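Local coordinates for virulence protein vsdE (PDB 5LQ6) that is a cysteine hydrolase, probably of papain-like fold, that acts as a Salmonella effector suppressing immune responses and influencing virulence, at residues A[76-80]-A[164-168]; A[148-154]-A[206-212]. The protein carries 4 engineered substitutions. All coordinates share one frame; numbering follows the deposited sequence. Where two conformers were deposited one is given.

Contact 1 (A[76-80]-A[164-168])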
loop_
_atom_site.group_PDB
_atom_site.type_symbol
_atom_site.label_atom_id
_atom_site.label_comp_id
_atom_site.label_asym_id
_atom_site.label_seq_id
_atom_site.Cartn_x
_atom_site.Cartn_y
_atom_site.Cartn_z
ATOM N N CYS A 76 1.488 -6.532 6.647
ATOM C CA CYS A 76 0.745 -5.843 5.587
ATOM C C CYS A 76 1.095 -4.363 5.464
ATOM O O CYS A 76 1.075 -3.793 4.345
ATOM C CB CYS A 76 -0.740 -5.977 5.786
ATOM S SG CYS A 76 -1.438 -5.236 7.257
ATOM N N VAL A 77 1.474 -3.718 6.566
ATOM C CA VAL A 77 1.838 -2.294 6.523
ATOM C C VAL A 77 3.154 -2.155 5.764
ATOM O O VAL A 77 3.311 -1.304 4.878
ATOM C CB VAL A 77 1.940 -1.706 7.907
ATOM C CG1 VAL A 77 2.494 -0.291 7.858
ATOM C CG2 VAL A 77 0.590 -1.768 8.583
ATOM N N LEU A 78 4.117 -3.026 6.069
ATOM C CA LEU A 78 5.368 -2.960 5.332
ATOM C C LEU A 78 5.239 -3.326 3.873
ATOM O O LEU A 78 5.771 -2.631 2.981
ATOM C CB LEU A 78 6.449 -3.857 6.014
ATOM C CG LEU A 78 7.852 -3.791 5.398
ATOM C CD1 LEU A 78 8.472 -2.397 5.327
ATOM C CD2 LEU A 78 8.757 -4.736 6.165
ATOM N N LEU A 79 4.502 -4.406 3.622
ATOM C CA LEU A 79 4.282 -4.854 2.248
ATOM C C LEU A 79 3.655 -3.778 1.385
ATOM O O LEU A 79 4.051 -3.529 0.263
ATOM C CB LEU A 79 3.444 -6.114 2.191
ATOM C CG LEU A 79 4.070 -7.419 2.710
ATOM C CD1 LEU A 79 3.019 -8.458 2.802
ATOM C CD2 LEU A 79 5.173 -7.792 1.731
ATOM N N SER A 80 2.610 -3.151 1.923
ATOM C CA SER A 80 1.888 -2.156 1.143
ATOM C C SER A 80 2.719 -0.934 0.850
ATOM O O SER A 80 2.604 -0.324 -0.199
ATOM C CB SER A 80 0.609 -1.769 1.859
ATOM O OG SER A 80 -0.265 -2.860 2.060
ATOM N N ARG A 164 -6.718 -4.070 11.917
ATOM C CA ARG A 164 -6.162 -3.063 11.028
ATOM C C ARG A 164 -5.467 -3.787 9.896
ATOM O O ARG A 164 -4.712 -4.738 10.121
ATOM C CB ARG A 164 -5.136 -2.223 11.767
ATOM C CG ARG A 164 -4.188 -1.447 10.838
ATOM C CD ARG A 164 -4.576 -0.044 10.550
ATOM N NE ARG A 164 -3.649 0.551 9.568
ATOM C CZ ARG A 164 -2.398 0.951 9.813
ATOM N NH1 ARG A 164 -1.810 0.752 10.997
ATOM N NH2 ARG A 164 -1.718 1.568 8.867
ATOM N N HIS A 165 -5.685 -3.316 8.679
ATOM C CA HIS A 165 -5.051 -3.922 7.527
ATOM C C HIS A 165 -4.770 -2.859 6.497
ATOM O O HIS A 165 -5.675 -2.099 6.145
ATOM C CB HIS A 165 -5.955 -4.971 6.951
ATOM C CG HIS A 165 -5.361 -5.763 5.839
ATOM N ND1 HIS A 165 -4.151 -6.400 5.922
ATOM C CD2 HIS A 165 -5.843 -6.053 4.602
ATOM C CE1 HIS A 165 -3.926 -7.070 4.800
ATOM N NE2 HIS A 165 -4.926 -6.864 3.988
ATOM N N ASP A 166 -3.547 -2.847 5.972
ATOM C CA ASP A 166 -3.183 -2.010 4.840
ATOM C C ASP A 166 -3.084 -2.839 3.572
ATOM O O ASP A 166 -2.715 -3.987 3.597
ATOM C CB ASP A 166 -1.832 -1.315 5.039
ATOM C CG ASP A 166 -1.883 -0.065 5.909
ATOM O OD1 ASP A 166 -2.886 0.142 6.608
ATOM O OD2 ASP A 166 -0.900 0.698 5.878
ATOM N N PHE A 167 -3.456 -2.207 2.459
ATOM C CA PHE A 167 -3.369 -2.781 1.131
ATOM C C PHE A 167 -3.252 -1.633 0.125
ATOM O O PHE A 167 -3.024 -0.494 0.522
ATOM C CB PHE A 167 -4.499 -3.771 0.852
ATOM C CG PHE A 167 -5.890 -3.216 1.073
ATOM C CD1 PHE A 167 -6.388 -3.109 2.341
ATOM C CD2 PHE A 167 -6.666 -2.769 0.009
ATOM C CE1 PHE A 167 -7.665 -2.621 2.562
ATOM C CE2 PHE A 167 -7.937 -2.268 0.232
ATOM C CZ PHE A 167 -8.416 -2.173 1.502
ATOM N N ASN A 168 -3.346 -1.918 -1.140
ATOM C CA ASN A 168 -3.050 -0.946 -2.190
ATOM C C ASN A 168 -4.175 -0.813 -3.189
ATOM O O ASN A 168 -5.054 -1.662 -3.296
ATOM C CB ASN A 168 -1.749 -1.295 -2.938
ATOM C CG ASN A 168 -0.536 -1.344 -2.025
ATOM O OD1 ASN A 168 -0.376 -2.260 -1.227
ATOM N ND2 ASN A 168 0.308 -0.334 -2.148
HETATM O O HOH W 1 1.404 0.837 4.474
#
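In what is probably the active site of a papain-like cysteine hydrolase, C76 at the start of helix 76-89 meets H165 of strand 163-172. C76 SG sits 3.2 Å from H165 ND1 and approaches the imidazole obliquely. A chi1 of 64° tucks the sulfur between the cysteine's own backbone N and carbonyl carbon, turning it to the strand, where the amide of D166 donates to it almost straight (N to SG 3.4 Å, 169°). On the far side of the ring, H165 NE2 bonds D185 OD2, which fixes the imidazole's rotation; Y155 stacks on the ring and W187 meets it edge-to-face.

One turn along the helix, S80 is small enough for the strand to come close. Its OG donates back to C76 O (2.8 Å), which also takes the amide of S80 from the opposite face of the carbonyl plane. N168 reaches over with its amide, ND2 to S80 O at 3.0 Å, the acceptor lying in the amide plane. Between these ties, the D166 side chain crosses that of V77, OD2 coming to 4.0 Å from V77 CG2, while a water joins OD2 to V77 O. R164 forms a salt bridge with D166 OD1 through bent, weak hydrogen bonds; with S151 at OD1 and R212 at OD2 it probably offsets the buried charge. V77 CG2 lies over one face of the R164 guanidinium, toward its rim.

C76, H165 and D185 have the geometry of a Cys-His-Asp triad, in which C76 would probably be the nucleophile, consistent with clan CA peptidases.

Contact 2 (A[148-154]-A[206-212])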
loop_
_atom_site.group_PDB
_atom_site.type_symbol
_atom_site.label_atom_id
_atom_site.label_comp_id
_atom_site.label_asym_id
_atom_site.label_seq_id
_atom_site.Cartn_x
_atom_site.Cartn_y
_atom_site.Cartn_z
ATOM N N PHE A 148 -2.323 4.380 -4.552
ATOM C CA PHE A 148 -2.699 4.709 -3.195
ATOM C C PHE A 148 -2.458 3.547 -2.251
ATOM O O PHE A 148 -2.471 2.393 -2.670
ATOM C CB PHE A 148 -4.172 5.107 -3.108
ATOM C CG PHE A 148 -4.579 6.209 -4.064
ATOM C CD1 PHE A 148 -4.916 5.901 -5.374
ATOM C CD2 PHE A 148 -4.487 7.528 -3.647
ATOM C CE1 PHE A 148 -5.223 6.917 -6.261
ATOM C CE2 PHE A 148 -4.815 8.546 -4.557
ATOM C CZ PHE A 148 -5.158 8.187 -5.841
ATOM N N ILE A 149 -2.270 3.863 -0.976
ATOM C CA ILE A 149 -2.269 2.873 0.095
ATOM C C ILE A 149 -3.593 3.031 0.849
ATOM O O ILE A 149 -3.967 4.166 1.192
ATOM C CB ILE A 149 -1.100 2.983 1.084
ATOM C CG1 ILE A 149 0.244 2.934 0.351
ATOM C CG2 ILE A 149 -1.161 1.899 2.136
ATOM C CD1 ILE A 149 1.459 3.264 1.248
ATOM N N ILE A 150 -4.263 1.915 1.103
ATOM C CA ILE A 150 -5.533 1.937 1.827
ATOM C C ILE A 150 -5.303 1.383 3.196
ATOM O O ILE A 150 -4.652 0.323 3.343
ATOM C CB ILE A 150 -6.604 1.110 1.130
ATOM C CG1 ILE A 150 -6.601 1.331 -0.382
ATOM C CG2 ILE A 150 -7.973 1.327 1.762
ATOM C CD1 ILE A 150 -6.898 2.704 -0.809
ATOM N N SER A 151 -5.812 2.016 4.238
ATOM C CA SER A 151 -5.777 1.501 5.607
ATOM C C SER A 151 -7.209 1.278 6.057
ATOM O O SER A 151 -8.036 2.212 6.008
ATOM C CB SER A 151 -5.086 2.503 6.535
ATOM O OG SER A 151 -3.756 2.694 6.208
ATOM N N ALA A 152 -7.521 0.047 6.437
ATOM C CA ALA A 152 -8.847 -0.329 6.906
ATOM C C ALA A 152 -8.774 -0.642 8.382
ATOM O O ALA A 152 -7.854 -1.285 8.874
ATOM C CB ALA A 152 -9.348 -1.488 6.147
ATOM N N GLU A 153 -9.773 -0.186 9.127
ATOM C CA GLU A 153 -9.802 -0.505 10.532
ATOM C C GLU A 153 -10.327 -1.853 10.935
ATOM O O GLU A 153 -9.896 -2.399 11.939
ATOM C CB GLU A 153 -10.545 0.595 11.282
ATOM C CG GLU A 153 -9.657 1.831 11.438
ATOM C CD GLU A 153 -8.811 1.827 12.700
ATOM O OE1 GLU A 153 -8.307 0.738 13.101
ATOM O OE2 GLU A 153 -8.664 2.927 13.288
ATOM N N ASN A 154 -11.278 -2.368 10.229
ATOM C CA ASN A 154 -11.962 -3.600 10.691
ATOM C C ASN A 154 -11.999 -4.646 9.612
ATOM O O ASN A 154 -13.005 -5.278 9.317
ATOM C CB ASN A 154 -13.372 -3.233 11.185
ATOM C CG ASN A 154 -13.351 -2.584 12.584
ATOM O OD1 ASN A 154 -12.728 -3.093 13.497
ATOM N ND2 ASN A 154 -14.020 -1.471 12.726
ATOM N N SER A 206 -19.030 -2.219 10.414
ATOM C CA SER A 206 -18.014 -1.697 11.313
ATOM C C SER A 206 -16.849 -1.279 10.444
ATOM O O SER A 206 -16.366 -2.083 9.654
ATOM C CB SER A 206 -17.569 -2.770 12.321
ATOM O OG SER A 206 -16.841 -3.822 11.695
ATOM N N GLY A 207 -16.431 -0.027 10.538
ATOM C CA GLY A 207 -15.134 0.358 10.027
ATOM C C GLY A 207 -14.951 1.594 9.177
ATOM O O GLY A 207 -15.762 1.914 8.281
ATOM N N GLU A 208 -13.829 2.246 9.470
ATOM C CA GLU A 208 -13.314 3.334 8.710
ATOM C C GLU A 208 -12.230 2.831 7.685
ATOM O O GLU A 208 -11.610 1.757 7.798
ATOM C CB GLU A 208 -12.641 4.331 9.639
ATOM C CG GLU A 208 -13.330 4.692 10.945
ATOM C CD GLU A 208 -12.308 5.093 12.001
ATOM O OE1 GLU A 208 -11.488 5.988 11.715
ATOM O OE2 GLU A 208 -12.307 4.505 13.106
ATOM N N PHE A 209 -12.044 3.636 6.661
ATOM C CA PHE A 209 -11.004 3.476 5.688
ATOM C C PHE A 209 -10.287 4.813 5.522
ATOM O O PHE A 209 -10.892 5.876 5.586
ATOM C CB PHE A 209 -11.614 3.092 4.347
ATOM C CG PHE A 209 -12.327 1.765 4.347
ATOM C CD1 PHE A 209 -13.589 1.680 4.860
ATOM C CD2 PHE A 209 -11.703 0.619 3.867
ATOM C CE1 PHE A 209 -14.284 0.486 4.889
ATOM C CE2 PHE A 209 -12.421 -0.604 3.876
ATOM C CZ PHE A 209 -13.686 -0.642 4.420
ATOM N N TYR A 210 -8.997 4.752 5.202
ATOM C CA TYR A 210 -8.202 5.936 4.905
ATOM C C TYR A 210 -7.348 5.658 3.710
ATOM O O TYR A 210 -6.956 4.538 3.513
ATOM C CB TYR A 210 -7.265 6.293 6.059
ATOM C CG TYR A 210 -7.963 6.622 7.335
ATOM C CD1 TYR A 210 -8.392 5.632 8.182
ATOM C CD2 TYR A 210 -8.247 7.915 7.633
ATOM C CE1 TYR A 210 -9.077 5.920 9.364
ATOM C CE2 TYR A 210 -8.916 8.230 8.829
ATOM C CZ TYR A 210 -9.335 7.226 9.654
ATOM O OH TYR A 210 -10.005 7.556 10.825
ATOM N N VAL A 211 -7.117 6.680 2.888
ATOM C CA VAL A 211 -6.299 6.586 1.698
ATOM C C VAL A 211 -5.112 7.508 1.863
ATOM O O VAL A 211 -5.276 8.629 2.325
ATOM C CB VAL A 211 -7.132 7.018 0.475
ATOM C CG1 VAL A 211 -6.379 6.813 -0.834
ATOM C CG2 VAL A 211 -8.468 6.251 0.445
ATOM N N ARG A 212 -3.908 7.054 1.536
ATOM C CA ARG A 212 -2.738 7.922 1.550
ATOM C C ARG A 212 -1.872 7.623 0.323
ATOM O O ARG A 212 -1.999 6.570 -0.299
ATOM C CB ARG A 212 -1.940 7.813 2.837
ATOM C CG ARG A 212 -1.186 6.527 3.056
ATOM C CD ARG A 212 -0.688 6.473 4.525
ATOM N NE ARG A 212 0.476 5.592 4.720
ATOM C CZ ARG A 212 0.424 4.267 4.878
ATOM N NH1 ARG A 212 -0.709 3.612 4.921
ATOM N NH2 ARG A 212 1.553 3.592 5.048
HETATM O O HOH W 2 -3.512 4.547 4.199
HETATM O O HOH W 3 -12.832 -1.047 7.966
HETATM O O HOH W 4 -15.721 -5.194 9.291
#
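The guanidinium of R212 has I149 CD1 over one face, 3.8 Å above the plane and toward the rim, and a water in plane at its edge. That water is held by R212 NH1 and donates to I149 O and S151 OG, bridging the two strands; S151 OG is itself bonded to D166 of strand 163-172. R212 CG lies between its backbone N and carbonyl carbon (chi1 70°), and the extended chain carries the guanidinium over I149, whose CG2 is 3.3 Å from R212 NH1; a branched apolar side chain suits that flat group. The ring of F209 has I150 CG2 at its edge and a second water over one face, while A152, being small, brings CB obliquely to F209 CD2 at 3.9 Å. F148 meets V211 CG1 obliquely, with F148 CD2 3.5 Å away.

These groups ride on an antiparallel ladder. I149 pairs with R212 and S151 with Y210 as hydrogen-bonded pairs, I149 N to R212 O being 2.8 Å and nearly straight; E153 N to E208 O (3.0 Å) extends it. Beyond, G207, without a side chain, lets N154 ND2 lie 3.4 Å from G207 CA.

F148, I150 and F209 pack on helix 129-143, with V211 beside F148 and I150, whereas I149 turns to helix 76-89 and R212 forms salt bridges with D112 of helix 108-116 and with D166. Strand 209-212 thus borders the four-stranded sheet, and strand 147-157 separates it from strand 163-172.

How the contacts relate
Contacts 1 and 2, with centres 10 Å apart, meet through strands 147-157 and 163-172, neighbours in the sheet. Their backbones are joined by I150 N and F167 O at 2.8 Å, probably a hydrogen bond. D166 is a shared side-chain junction: its OD1 lies 2.7 Å from S151 OG, and through R212 the acid next to the putative catalytic histidine is also tied to the edge strand of contact 2. Contact 1 supplies C76 and H165 of the likely triad; contact 2 probably lies in a second layer around the site, its A152 lying near the triad without touching it and bonded through its backbone to H165.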